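Local coordinates for protein DNA primase (PDB 2AU3) that synthesises the short RNA primers from which DNA polymerase starts during DNA replication, at residues Y216-D221 with F225-N230. Sequence-based numbering, arbitrary orientation.
Sequences YINSPD and FKKGEN
The Asp221 side chain reaches the start of the 3-10 turn 227-229: its base lies against Phe225 O, OD1 takes the N-H of Lys227, and OD2 is linked to Gly228 N through a water. At the base, CA of Asp221 makes a CA-H...O contact with Phe225 O (3.3 Å), and CB lies 3.7 Å from that same Phe225 O. With CG beside the backbone N, the carboxylate turns to the turn's leading N-H groups. Asp221 OD1 accepts from Lys227 N at 3.1 Å. The bond is nearly straight, with an N-H...O angle of 168°. It arrives on the syn side, 33° out of the carboxylate plane. OD2 accepts from a water (2.6 Å), which in turn accepts from Gly228 N, and this pair of direct and water-bridged bonds probably limits the carboxylate's rotation.

Both segments belong to the N-terminal part of the primase catalytic core. Strand 216-218 forms one margin of a four-stranded antiparallel sheet, Ile217 pairing with Gly205, and the chain then turns back toward strand 231-232 of the mixed sheet that also holds Toprim strands 247-249, 267-270 and 289-293, Lys227 O and Gly228 O bonding to Gln279 and Thr276.

The Phe225 ring, carried toward 216-221 with CG anti to the backbone N, lies between Ser219 CB on one face and Lys227 N on the opposite face. Ser219 CB is 4.1 Å from the centroid and 22° off the normal, a CH-pi contact. Phe225 CE2 lies 3.1 Å from Ser219 O, while Pro220 O approaches the ring edge. Ile193 and Ile201 of the sheet also touch this ring, and Ser219 OG is bonded to Asn172 and Phe203 N.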
loop_
_atom_site.group_PDB
_atom_site.type_symbol
_atom_site.label_atom_id
_atom_site.label_comp_id
_atom_site.label_asym_id
_atom_site.label_seq_id
_atom_site.Cartn_x
_atom_site.Cartn_y
_atom_site.Cartn_z
ATOM N N TYR A 216 7.789 7.532 12.866
ATOM C CA TYR A 216 7.144 6.445 12.133
ATOM C C TYR A 216 7.710 5.085 12.522
ATOM O O TYR A 216 8.934 4.896 12.566
ATOM C CB TYR A 216 7.275 6.664 10.621
ATOM C CG TYR A 216 6.632 5.585 9.779
ATOM C CD1 TYR A 216 5.256 5.589 9.534
ATOM C CD2 TYR A 216 7.401 4.556 9.220
ATOM C CE1 TYR A 216 4.658 4.592 8.763
ATOM C CE2 TYR A 216 6.809 3.558 8.442
ATOM C CZ TYR A 216 5.441 3.586 8.215
ATOM O OH TYR A 216 4.865 2.590 7.452
ATOM N N ILE A 217 6.826 4.131 12.797
ATOM C CA ILE A 217 7.261 2.749 12.994
ATOM C C ILE A 217 6.426 1.775 12.159
ATOM O O ILE A 217 5.282 2.083 11.775
ATOM C CB ILE A 217 7.261 2.348 14.480
ATOM C CG1 ILE A 217 5.845 2.424 15.053
ATOM C CG2 ILE A 217 8.248 3.225 15.297
ATOM C CD1 ILE A 217 5.750 1.963 16.483
ATOM N N ASN A 218 7.007 0.617 11.863
ATOM C CA ASN A 218 6.313 -0.457 11.157
ATOM C C ASN A 218 6.236 -1.647 12.069
ATOM O O ASN A 218 7.004 -1.752 13.029
ATOM C CB ASN A 218 7.129 -0.927 9.965
ATOM C CG ASN A 218 7.147 0.050 8.860
ATOM O OD1 ASN A 218 6.092 0.496 8.400
ATOM N ND2 ASN A 218 8.345 0.395 8.397
ATOM N N SER A 219 5.337 -2.564 11.742
ATOM C CA SER A 219 5.385 -3.899 12.289
ATOM C C SER A 219 6.817 -4.474 12.113
ATOM O O SER A 219 7.472 -4.220 11.115
ATOM C CB SER A 219 4.352 -4.769 11.566
ATOM O OG SER A 219 3.050 -4.239 11.784
ATOM N N PRO A 220 7.313 -5.207 13.089
ATOM C CA PRO A 220 8.630 -5.854 12.942
ATOM C C PRO A 220 8.529 -7.002 11.920
ATOM O O PRO A 220 7.432 -7.529 11.703
ATOM C CB PRO A 220 8.917 -6.391 14.343
ATOM C CG PRO A 220 7.531 -6.508 15.003
ATOM C CD PRO A 220 6.672 -5.464 14.393
ATOM N N ASP A 221 9.623 -7.377 11.282
ATOM C CA ASP A 221 9.526 -8.478 10.312
ATOM C C ASP A 221 9.122 -9.757 11.008
ATOM O O ASP A 221 9.372 -9.929 12.206
ATOM C CB ASP A 221 10.817 -8.662 9.530
ATOM C CG ASP A 221 10.909 -7.710 8.327
ATOM O OD1 ASP A 221 9.991 -6.864 8.142
ATOM O OD2 ASP A 221 11.861 -7.734 7.525
ATOM N N PHE A 225 4.881 -10.680 7.705
ATOM C CA PHE A 225 5.232 -9.324 7.270
ATOM C C PHE A 225 6.740 -9.188 6.942
ATOM O O PHE A 225 7.597 -9.343 7.815
ATOM C CB PHE A 225 4.806 -8.316 8.358
ATOM C CG PHE A 225 5.123 -6.880 8.026
ATOM C CD1 PHE A 225 4.331 -6.175 7.141
ATOM C CD2 PHE A 225 6.223 -6.243 8.597
ATOM C CE1 PHE A 225 4.638 -4.844 6.814
ATOM C CE2 PHE A 225 6.532 -4.935 8.289
ATOM C CZ PHE A 225 5.740 -4.226 7.408
ATOM N N LYS A 226 7.063 -8.914 5.679
ATOM C CA LYS A 226 8.442 -8.574 5.321
ATOM C C LYS A 226 8.459 -7.232 4.602
ATOM O O LYS A 226 7.982 -7.131 3.463
ATOM C CB LYS A 226 9.075 -9.667 4.451
ATOM C CG LYS A 226 8.757 -11.126 4.888
ATOM C CD LYS A 226 10.004 -11.858 5.353
ATOM C CE LYS A 226 9.694 -13.276 5.901
ATOM N NZ LYS A 226 8.916 -14.146 4.970
ATOM N N LYS A 227 8.987 -6.207 5.274
ATOM C CA LYS A 227 8.913 -4.841 4.746
ATOM C C LYS A 227 9.626 -4.717 3.405
ATOM O O LYS A 227 9.119 -4.075 2.494
ATOM C CB LYS A 227 9.377 -3.778 5.771
ATOM C CG LYS A 227 10.879 -3.691 6.024
ATOM C CD LYS A 227 11.196 -3.131 7.407
ATOM C CE LYS A 227 11.333 -1.613 7.407
ATOM N NZ LYS A 227 11.381 -1.034 8.815
ATOM N N GLY A 228 10.757 -5.405 3.268
ATOM C CA GLY A 228 11.575 -5.341 2.069
ATOM C C GLY A 228 10.989 -6.010 0.839
ATOM O O GLY A 228 11.549 -5.882 -0.237
ATOM N N GLU A 229 9.852 -6.690 0.991
ATOM C CA GLU A 229 9.257 -7.483 -0.091
ATOM C C GLU A 229 7.868 -6.984 -0.539
ATOM O O GLU A 229 7.240 -7.570 -1.439
ATOM C CB GLU A 229 9.177 -8.943 0.350
ATOM C CG GLU A 229 10.554 -9.545 0.661
ATOM C CD GLU A 229 10.490 -11.026 0.988
ATOM O OE1 GLU A 229 9.539 -11.707 0.529
ATOM O OE2 GLU A 229 11.390 -11.508 1.709
ATOM N N ASN A 230 7.404 -5.904 0.087
ATOM C CA ASN A 230 6.074 -5.343 -0.171
ATOM C C ASN A 230 6.132 -3.861 -0.546
ATOM O O ASN A 230 7.050 -3.152 -0.137
ATOM C CB ASN A 230 5.183 -5.528 1.065
ATOM C CG ASN A 230 4.786 -6.975 1.288
ATOM O OD1 ASN A 230 3.836 -7.452 0.680
ATOM N ND2 ASN A 230 5.533 -7.688 2.146
HETATM O O HOH W 1 12.213 -7.156 5.009
#